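Local atomic coordinates of probable LRR receptor-like serine/threonine-protein kinase At4g26540 (PDB entry 5HZ0), a protein that acts as a receptor for RGF peptide hormones, which maintain the root stem cell niche, and links their signal to downstream components. Residues N71-D76 with N93-E98; K472-S477 with G490-L495; N499-R504 with L521-E526. The protein carries 5 engineered substitutions. One frame throughout, in Å; residues are numbered along the deposited sequence.

In the fold
The chain is the leucine-rich-repeat part of the receptor, an open curved solenoid with short parallel strands along one side. Interaction 1 comes first from the N terminus. It joins the loop after strand 65-67 to the loop after strand 89-91, one repeat on. Interaction 2 follows much later, on the other side of the chain's centre; the two centres are about 55 Å apart. It closes the turn from strand 473-475 to the approach to strand 497-499. Interaction 3 then joins the end of strand 497-499 to strand 521-523 and what follows. The three lie in series, none enclosing another. Interactions 2 and 3 touch where residues 474-477 run beside Asn499 and Ala501.

Interaction 1. Residues N71-D76 with N93-E98; sequences NSLSGD and NTNNLE
The carbonyl oxygen of Leu73 accepts the backbone N-H of Asn96, with O to N at 2.8 Å. Two residues on, the same pairing recurs: Glu98 N reaches Gly75 O at 2.9 Å and the bond is almost straight, 170° at the hydrogen. The two segments belong to consecutive leucine-rich repeats and run the same way.

At the other end, Asn95 turns its side chain back to Asn71. Its CG lies beside its own backbone N (chi1 -77°), and this brings OD1 to 2.9 Å from Asn71 N in a weak, bent bond. Thr94 O is a second weak acceptor for the same N-H. The other side of the Asn95 amide is held within its own repeat, as ND2 donates to Leu92 O. Asn71 repeats this arrangement one step back, donating from ND2 to Leu68 O and Leu44 O and accepting at OD1 from Leu47 N. These are the asparagines of the LxxLxLxxN repeat consensus.

Leu73 lies alongside Asn95 and points the same way, its CG 4.0 Å from Asn95 OD1. Leu97 brings CD2 to within 3.5 Å of Ser74 O. At the exposed end, the extended Glu98 chain passes its CG 3.7 Å from Gly75 O. Thr94 also packs on an acidic side chain of the bound peptide.

Backbone bonds thus set the repeats side by side, while buried asparagine amides serve main-chain groups that no regular strand pairs here. Asp76 OD1 and Glu98 OE1 stand 5.5 Å apart, and these like charges would probably repel each other mildly at the surface.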
loop_
_atom_site.group_PDB
_atom_site.type_symbol
_atom_site.label_atom_id
_atom_site.label_comp_id
_atom_site.label_asym_id
_atom_site.label_seq_id
_atom_site.Cartn_x
_atom_site.Cartn_y
_atom_site.Cartn_z
ATOM N N ASN A 71 -23.203 21.050 -9.332
ATOM C CA ASN A 71 -24.166 21.678 -8.447
ATOM C C ASN A 71 -24.650 20.650 -7.446
ATOM O O ASN A 71 -24.093 19.557 -7.340
ATOM C CB ASN A 71 -25.367 22.208 -9.228
ATOM C CG ASN A 71 -25.050 23.443 -10.016
ATOM O OD1 ASN A 71 -24.606 24.444 -9.462
ATOM N ND2 ASN A 71 -25.264 23.381 -11.325
ATOM N N SER A 72 -25.659 21.028 -6.673
ATOM C CA SER A 72 -26.331 20.102 -5.771
ATOM C C SER A 72 -27.663 19.493 -6.214
ATOM O O SER A 72 -28.352 18.903 -5.398
ATOM C CB SER A 72 -26.386 20.648 -4.357
ATOM O OG SER A 72 -25.247 20.177 -3.665
ATOM N N LEU A 73 -28.050 19.666 -7.473
ATOM C CA LEU A 73 -29.388 19.258 -7.929
ATOM C C LEU A 73 -29.778 17.812 -7.561
ATOM O O LEU A 73 -28.939 16.912 -7.542
ATOM C CB LEU A 73 -29.523 19.471 -9.443
ATOM C CG LEU A 73 -29.060 20.857 -9.900
ATOM C CD1 LEU A 73 -28.781 20.879 -11.400
ATOM C CD2 LEU A 73 -30.076 21.934 -9.523
ATOM N N SER A 74 -31.059 17.618 -7.251
ATOM C CA SER A 74 -31.572 16.335 -6.765
ATOM C C SER A 74 -32.721 15.857 -7.633
ATOM O O SER A 74 -32.991 16.419 -8.697
ATOM C CB SER A 74 -32.073 16.444 -5.316
ATOM O OG SER A 74 -31.195 17.213 -4.514
ATOM N N GLY A 75 -33.386 14.801 -7.177
ATOM C CA GLY A 75 -34.536 14.274 -7.879
ATOM C C GLY A 75 -34.113 13.572 -9.146
ATOM O O GLY A 75 -32.928 13.301 -9.345
ATOM N N ASP A 76 -35.077 13.281 -10.010
ATOM C CA ASP A 76 -34.774 12.556 -11.236
ATOM C C ASP A 76 -34.168 13.460 -12.298
ATOM O O ASP A 76 -34.033 14.673 -12.110
ATOM C CB ASP A 76 -36.036 11.882 -11.784
ATOM C CG ASP A 76 -36.486 10.705 -10.929
ATOM O OD1 ASP A 76 -35.918 10.517 -9.834
ATOM O OD2 ASP A 76 -37.399 9.965 -11.357
ATOM N N ASN A 93 -23.200 15.969 -14.738
ATOM C CA ASN A 93 -22.277 15.358 -13.785
ATOM C C ASN A 93 -22.024 16.148 -12.496
ATOM O O ASN A 93 -22.234 17.358 -12.442
ATOM C CB ASN A 93 -20.938 15.093 -14.471
ATOM C CG ASN A 93 -20.271 16.375 -14.956
ATOM O OD1 ASN A 93 -20.659 16.939 -15.973
ATOM N ND2 ASN A 93 -19.278 16.839 -14.219
ATOM N N THR A 94 -21.579 15.433 -11.459
ATOM C CA THR A 94 -21.288 16.005 -10.144
ATOM C C THR A 94 -22.484 16.738 -9.533
ATOM O O THR A 94 -22.430 17.944 -9.301
ATOM C CB THR A 94 -20.100 16.969 -10.186
ATOM O OG1 THR A 94 -19.224 16.618 -11.268
ATOM C CG2 THR A 94 -19.345 16.944 -8.859
ATOM N N ASN A 95 -23.546 15.986 -9.261
ATOM C CA ASN A 95 -24.763 16.486 -8.640
ATOM C C ASN A 95 -25.296 15.394 -7.702
ATOM O O ASN A 95 -24.602 14.418 -7.411
ATOM C CB ASN A 95 -25.824 16.794 -9.697
ATOM C CG ASN A 95 -25.569 18.099 -10.438
ATOM O OD1 ASN A 95 -25.401 19.149 -9.831
ATOM N ND2 ASN A 95 -25.552 18.032 -11.759
ATOM N N ASN A 96 -26.511 15.572 -7.201
ATOM C CA ASN A 96 -27.175 14.516 -6.434
ATOM C C ASN A 96 -28.230 13.638 -7.107
ATOM O O ASN A 96 -28.936 12.880 -6.443
ATOM C CB ASN A 96 -27.608 15.020 -5.076
ATOM C CG ASN A 96 -26.437 15.194 -4.176
ATOM O OD1 ASN A 96 -25.757 14.221 -3.857
ATOM N ND2 ASN A 96 -26.148 16.433 -3.798
ATOM N N LEU A 97 -28.350 13.780 -8.417
ATOM C CA LEU A 97 -29.416 13.158 -9.189
ATOM C C LEU A 97 -29.607 11.675 -8.931
ATOM O O LEU A 97 -28.645 10.920 -8.810
ATOM C CB LEU A 97 -29.156 13.389 -10.677
ATOM C CG LEU A 97 -29.152 14.882 -10.975
ATOM C CD1 LEU A 97 -28.356 15.206 -12.236
ATOM C CD2 LEU A 97 -30.594 15.362 -11.076
ATOM N N GLU A 98 -30.865 11.266 -8.843
ATOM C CA GLU A 98 -31.176 9.854 -8.650
ATOM C C GLU A 98 -32.155 9.341 -9.688
ATOM O O GLU A 98 -32.610 10.091 -10.549
ATOM C CB GLU A 98 -31.706 9.600 -7.244
ATOM C CG GLU A 98 -32.615 10.683 -6.730
ATOM C CD GLU A 98 -33.360 10.258 -5.471
ATOM O OE1 GLU A 98 -33.913 11.147 -4.786
ATOM O OE2 GLU A 98 -33.398 9.038 -5.169
#

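Interaction 2. Residues K472-S477 with G490-L495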
loop_
_atom_site.group_PDB
_atom_site.type_symbol
_atom_site.label_atom_id
_atom_site.label_comp_id
_atom_site.label_asym_id
_atom_site.label_seq_id
_atom_site.Cartn_x
_atom_site.Cartn_y
_atom_site.Cartn_z
ATOM N N LYS A 472 13.887 4.941 18.303
ATOM C CA LYS A 472 12.557 4.643 18.773
ATOM C C LYS A 472 12.528 3.162 19.158
ATOM O O LYS A 472 12.102 2.792 20.275
ATOM C CB LYS A 472 11.509 4.968 17.710
ATOM C CG LYS A 472 11.204 6.464 17.540
ATOM C CD LYS A 472 9.835 6.641 16.879
ATOM C CE LYS A 472 9.696 7.983 16.182
ATOM N NZ LYS A 472 9.677 9.099 17.164
ATOM N N PHE A 473 12.903 2.323 18.190
ATOM C CA PHE A 473 12.903 0.879 18.361
ATOM C C PHE A 473 14.328 0.310 18.444
ATOM O O PHE A 473 15.165 0.580 17.585
ATOM C CB PHE A 473 12.112 0.232 17.214
ATOM C CG PHE A 473 11.979 -1.275 17.318
ATOM C CD1 PHE A 473 13.004 -2.112 16.895
ATOM C CD2 PHE A 473 10.813 -1.853 17.822
ATOM C CE1 PHE A 473 12.880 -3.486 16.981
ATOM C CE2 PHE A 473 10.686 -3.223 17.909
ATOM C CZ PHE A 473 11.725 -4.039 17.487
ATOM N N ILE A 474 14.591 -0.498 19.471
ATOM C CA ILE A 474 15.866 -1.206 19.589
ATOM C C ILE A 474 15.644 -2.680 19.896
ATOM O O ILE A 474 15.026 -2.997 20.895
ATOM C CB ILE A 474 16.746 -0.624 20.707
ATOM C CG1 ILE A 474 17.199 0.789 20.356
ATOM C CG2 ILE A 474 17.969 -1.503 20.957
ATOM C CD1 ILE A 474 18.080 1.393 21.418
ATOM N N ASP A 475 16.130 -3.576 19.041
ATOM C CA ASP A 475 16.125 -4.992 19.376
ATOM C C ASP A 475 17.516 -5.599 19.176
ATOM O O ASP A 475 17.931 -5.852 18.051
ATOM C CB ASP A 475 15.107 -5.706 18.478
ATOM C CG ASP A 475 14.751 -7.104 18.976
ATOM O OD1 ASP A 475 15.462 -7.627 19.859
ATOM O OD2 ASP A 475 13.759 -7.683 18.467
ATOM N N PHE A 476 18.216 -5.846 20.282
ATOM C CA PHE A 476 19.526 -6.521 20.301
ATOM C C PHE A 476 19.435 -7.967 20.799
ATOM O O PHE A 476 20.442 -8.600 21.110
ATOM C CB PHE A 476 20.577 -5.721 21.079
ATOM C CG PHE A 476 20.839 -4.341 20.514
ATOM C CD1 PHE A 476 20.478 -4.021 19.210
ATOM C CD2 PHE A 476 21.453 -3.372 21.284
ATOM C CE1 PHE A 476 20.711 -2.763 18.698
ATOM C CE2 PHE A 476 21.687 -2.112 20.776
ATOM C CZ PHE A 476 21.322 -1.806 19.480
ATOM N N SER A 477 18.219 -8.459 20.961
ATOM C CA SER A 477 18.022 -9.756 21.592
ATOM C C SER A 477 18.701 -10.897 20.856
ATOM O O SER A 477 18.953 -10.822 19.666
ATOM C CB SER A 477 16.532 -10.065 21.803
ATOM O OG SER A 477 15.834 -10.091 20.578
ATOM N N GLY A 490 19.787 6.160 29.458
ATOM C CA GLY A 490 18.848 7.207 29.811
ATOM C C GLY A 490 18.883 8.399 28.867
ATOM O O GLY A 490 18.099 9.328 29.016
ATOM N N LEU A 491 19.792 8.385 27.901
ATOM C CA LEU A 491 19.872 9.471 26.926
ATOM C C LEU A 491 18.894 9.317 25.775
ATOM O O LEU A 491 18.546 10.303 25.131
ATOM C CB LEU A 491 21.299 9.646 26.394
ATOM C CG LEU A 491 22.280 10.014 27.507
ATOM C CD1 LEU A 491 23.710 10.210 26.990
ATOM C CD2 LEU A 491 21.764 11.248 28.244
ATOM N N LEU A 492 18.416 8.101 25.524
ATOM C CA LEU A 492 17.469 7.954 24.432
ATOM C C LEU A 492 16.074 8.126 25.012
ATOM O O LEU A 492 15.526 7.215 25.613
ATOM C CB LEU A 492 17.610 6.581 23.781
ATOM C CG LEU A 492 19.021 5.986 23.720
ATOM C CD1 LEU A 492 18.957 4.493 23.427
ATOM C CD2 LEU A 492 19.879 6.678 22.682
ATOM N N THR A 493 15.498 9.298 24.759
ATOM C CA THR A 493 14.215 9.712 25.318
ATOM C C THR A 493 13.081 9.500 24.332
ATOM O O THR A 493 11.921 9.802 24.622
ATOM C CB THR A 493 14.246 11.204 25.700
ATOM O OG1 THR A 493 14.405 12.007 24.520
ATOM C CG2 THR A 493 15.396 11.482 26.669
ATOM N N GLU A 494 13.426 9.020 23.143
ATOM C CA GLU A 494 12.432 8.696 22.132
ATOM C C GLU A 494 12.136 7.205 22.137
ATOM O O GLU A 494 11.264 6.740 21.412
ATOM C CB GLU A 494 12.945 9.111 20.751
ATOM C CG GLU A 494 13.403 10.550 20.679
ATOM C CD GLU A 494 12.248 11.528 20.738
ATOM O OE1 GLU A 494 11.878 12.050 19.663
ATOM O OE2 GLU A 494 11.716 11.778 21.848
ATOM N N LEU A 495 12.856 6.459 22.961
ATOM C CA LEU A 495 12.816 5.009 22.852
ATOM C C LEU A 495 11.438 4.512 23.286
ATOM O O LEU A 495 11.033 4.688 24.423
ATOM C CB LEU A 495 13.900 4.422 23.760
ATOM C CG LEU A 495 14.403 3.004 23.551
ATOM C CD1 LEU A 495 14.747 2.776 22.088
ATOM C CD2 LEU A 495 15.626 2.787 24.429
#
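This contact belongs to the inner core of a leucine-rich-repeat solenoid, where strand 473-475 meets the chain returning toward the next strand. Residues 490-495 carry the end of a 3-10 segment and the start of the following repeat. Ile474 points from the strand to the two leucines on that return. It crosses each of them at about a right angle. Leu495 has CG anti to its backbone N (chi1 -161°), and this sends CD1 to 3.6 Å from Ile474 CG1. Leu492 comes to the tip of the isoleucine, CD1 to CD1 at 3.8 Å. An alanine in place of Leu495 would probably open a gap beside Ile474 CG1 and leave that side chain room to turn.

The backbones also meet: Leu495 CA sends a C-H toward Lys472 O, with CA to O at 3.5 Å. Lys472 then pairs through its backbone with Thr496 and Lys497, which carry the chain into strand 497-499. At the surface, Lys472 NZ lies 4.4 Å from Glu494 OE1, beyond a salt bridge. It also has a long, weak ion pair with Glu449.

On the other branch of Ile474, CG2 sits 3.6 Å above the plane of the Phe476 ring, over its centre. The isoleucine is therefore in contact both across the repeat and along its own segment. The strand ends in an Asx turn, in which Asp475 OD1 accepts Ser477 N at 3.1 Å. Ser477 OG donates to the same Asp475 OD1, on the syn side of the carboxylate, at 2.6 Å.

Interaction 3. Residues N499-R504 with L521-E526; sequences NLAKNR and LLNLGE. With NAG (2-acetamido-2-deoxy-beta-D-glucopyranose), chain D.
Asn499 and Asn523 lie side by side on the same face of two parallel strands, pointing the same way with their amide planes 19° apart. Both have CG anti to the backbone N (chi1 -176° and -163°). This places each OD1 over the chain just ahead, where it accepts the backbone N-H two residues on: Ala501 N at 3.0 Å from Asn499 OD1, and Gly525 N in the same way from Asn523 OD1. Two matching Asx turns result. Ala501 CB fits against the amide of Asn523, 3.5 Å from OD1.

The leucines that follow, Leu500 and Leu524, are also side by side and alike in direction. They go to the buried interior, where CD1 of Leu500 is 4.0 Å from CD2 of Leu524. Backbone bonds join the segments beneath these pairs. Leu500 N donates to Asn523 O at 2.9 Å, Lys502 N to Gly525 O, and Asn503 N to Glu526 O. Asn503 also turns its ND2 back to Leu500 O at 2.7 Å and to Phe476 O of the preceding repeat.

The third pair, Lys502 and Glu526, lies alongside at the surface. Lys502 CG rests 3.5 Å from Glu526 OE1, but NZ stays beyond salt-bridge range of that oxygen. Glu526 OE2 takes a bond from O6 of an N-acetylglucosamine at 2.7 Å, and the sugar also bonds to Asp572.

Equivalent side chains of successive repeats thus lie side by side in register, the amides of Asn499 and Asn523 on the strand face and Leu500 and Leu524 inside, while the buried Asn503 amide serves main-chain carbonyls. The Glu526 carboxylate divides its oxygens between the lysine chain and the glycan, and the nearby ammonium would probably favour its charged form.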
loop_
_atom_site.group_PDB
_atom_site.type_symbol
_atom_site.label_atom_id
_atom_site.label_comp_id
_atom_site.label_asym_id
_atom_site.label_seq_id
_atom_site.Cartn_x
_atom_site.Cartn_y
_atom_site.Cartn_z
ATOM N N ASN A 499 14.503 -4.082 23.523
ATOM C CA ASN A 499 14.628 -5.497 23.760
ATOM C C ASN A 499 16.099 -5.911 23.734
ATOM O O ASN A 499 16.734 -5.916 22.680
ATOM C CB ASN A 499 13.828 -6.230 22.692
ATOM C CG ASN A 499 13.799 -7.736 22.897
ATOM O OD1 ASN A 499 14.498 -8.278 23.744
ATOM N ND2 ASN A 499 13.006 -8.416 22.086
ATOM N N LEU A 500 16.626 -6.217 24.916
ATOM C CA LEU A 500 17.980 -6.742 25.122
ATOM C C LEU A 500 18.070 -8.229 25.431
ATOM O O LEU A 500 19.131 -8.720 25.846
ATOM C CB LEU A 500 18.714 -5.944 26.184
ATOM C CG LEU A 500 18.815 -4.480 25.779
ATOM C CD1 LEU A 500 19.366 -3.720 26.949
ATOM C CD2 LEU A 500 19.697 -4.321 24.525
ATOM N N ALA A 501 16.939 -8.915 25.315
ATOM C CA ALA A 501 16.758 -10.256 25.888
ATOM C C ALA A 501 17.684 -11.310 25.301
ATOM O O ALA A 501 18.134 -11.182 24.168
ATOM C CB ALA A 501 15.299 -10.697 25.756
ATOM N N LYS A 502 17.974 -12.342 26.087
ATOM C CA LYS A 502 18.873 -13.415 25.681
ATOM C C LYS A 502 20.275 -12.908 25.313
ATOM O O LYS A 502 20.758 -13.079 24.189
ATOM C CB LYS A 502 18.274 -14.239 24.542
ATOM C CG LYS A 502 18.852 -15.634 24.475
ATOM C CD LYS A 502 18.228 -16.469 23.376
ATOM C CE LYS A 502 18.629 -17.945 23.534
ATOM N NZ LYS A 502 20.079 -18.137 23.855
ATOM N N ASN A 503 20.935 -12.314 26.299
ATOM C CA ASN A 503 22.326 -11.921 26.184
ATOM C C ASN A 503 23.083 -12.357 27.440
ATOM O O ASN A 503 22.560 -13.117 28.260
ATOM C CB ASN A 503 22.447 -10.407 25.941
ATOM C CG ASN A 503 22.219 -10.025 24.477
ATOM O OD1 ASN A 503 23.023 -10.362 23.623
ATOM N ND2 ASN A 503 21.126 -9.317 24.191
ATOM N N ARG A 504 24.338 -11.933 27.524
ATOM C CA ARG A 504 25.213 -12.090 28.688
ATOM C C ARG A 504 25.285 -10.847 29.588
ATOM O O ARG A 504 26.286 -10.654 30.288
ATOM C CB ARG A 504 26.606 -12.556 28.274
ATOM C CG ARG A 504 26.628 -13.935 27.633
ATOM C CD ARG A 504 26.593 -15.057 28.679
ATOM N NE ARG A 504 25.244 -15.409 29.137
ATOM C CZ ARG A 504 24.873 -15.467 30.419
ATOM N NH1 ARG A 504 25.750 -15.178 31.376
ATOM N NH2 ARG A 504 23.625 -15.803 30.748
ATOM N N LEU A 521 7.809 -0.680 26.008
ATOM C CA LEU A 521 8.134 -2.088 26.104
ATOM C C LEU A 521 9.566 -2.229 26.543
ATOM O O LEU A 521 10.455 -1.628 25.942
ATOM C CB LEU A 521 7.915 -2.791 24.756
ATOM C CG LEU A 521 8.174 -4.307 24.662
ATOM C CD1 LEU A 521 7.235 -4.960 23.668
ATOM C CD2 LEU A 521 9.623 -4.614 24.271
ATOM N N LEU A 522 9.788 -3.016 27.596
ATOM C CA LEU A 522 11.151 -3.290 28.039
ATOM C C LEU A 522 11.368 -4.782 28.273
ATOM O O LEU A 522 10.764 -5.382 29.162
ATOM C CB LEU A 522 11.509 -2.486 29.294
ATOM C CG LEU A 522 12.882 -2.813 29.896
ATOM C CD1 LEU A 522 14.016 -2.432 28.938
ATOM C CD2 LEU A 522 13.077 -2.149 31.243
ATOM N N ASN A 523 12.239 -5.372 27.461
ATOM C CA ASN A 523 12.598 -6.761 27.633
ATOM C C ASN A 523 14.056 -6.943 28.015
ATOM O O ASN A 523 14.952 -6.748 27.201
ATOM C CB ASN A 523 12.298 -7.552 26.370
ATOM C CG ASN A 523 12.274 -9.048 26.630
ATOM O OD1 ASN A 523 12.676 -9.506 27.701
ATOM N ND2 ASN A 523 11.809 -9.813 25.658
ATOM N N LEU A 524 14.261 -7.281 29.284
ATOM C CA LEU A 524 15.549 -7.667 29.857
ATOM C C LEU A 524 15.719 -9.165 30.104
ATOM O O LEU A 524 16.649 -9.577 30.789
ATOM C CB LEU A 524 15.850 -6.856 31.118
ATOM C CG LEU A 524 15.872 -5.350 30.855
ATOM C CD1 LEU A 524 16.296 -4.589 32.099
ATOM C CD2 LEU A 524 16.790 -5.040 29.669
ATOM N N GLY A 525 14.772 -9.965 29.638
ATOM C CA GLY A 525 14.794 -11.395 29.896
ATOM C C GLY A 525 16.036 -12.164 29.477
ATOM O O GLY A 525 16.721 -11.774 28.543
ATOM N N GLU A 526 16.327 -13.260 30.184
ATOM C CA GLU A 526 17.459 -14.124 29.862
ATOM C C GLU A 526 18.794 -13.385 29.798
ATOM O O GLU A 526 19.444 -13.314 28.752
ATOM C CB GLU A 526 17.225 -14.831 28.543
ATOM C CG GLU A 526 16.532 -16.133 28.663
ATOM C CD GLU A 526 16.401 -16.813 27.325
ATOM O OE1 GLU A 526 17.304 -17.603 26.988
ATOM O OE2 GLU A 526 15.411 -16.545 26.606
HETATM C C1 NAG D . 10.156 -13.104 28.867
HETATM C C2 NAG D . 9.132 -13.709 27.910
HETATM C C3 NAG D . 9.335 -15.222 27.753
HETATM C C4 NAG D . 10.786 -15.515 27.347
HETATM C C5 NAG D . 11.663 -14.936 28.456
HETATM C C6 NAG D . 13.160 -15.176 28.273
HETATM C C7 NAG D . 6.746 -13.017 27.738
HETATM C C8 NAG D . 5.514 -12.687 28.542
HETATM N N2 NAG D . 7.826 -13.365 28.441
HETATM O O3 NAG D . 8.415 -15.716 26.810
HETATM O O4 NAG D . 11.074 -16.890 27.044
HETATM O O5 NAG D . 11.459 -13.546 28.535
HETATM O O6 NAG D . 13.608 -14.647 27.041
HETATM O O7 NAG D . 6.705 -12.973 26.508
#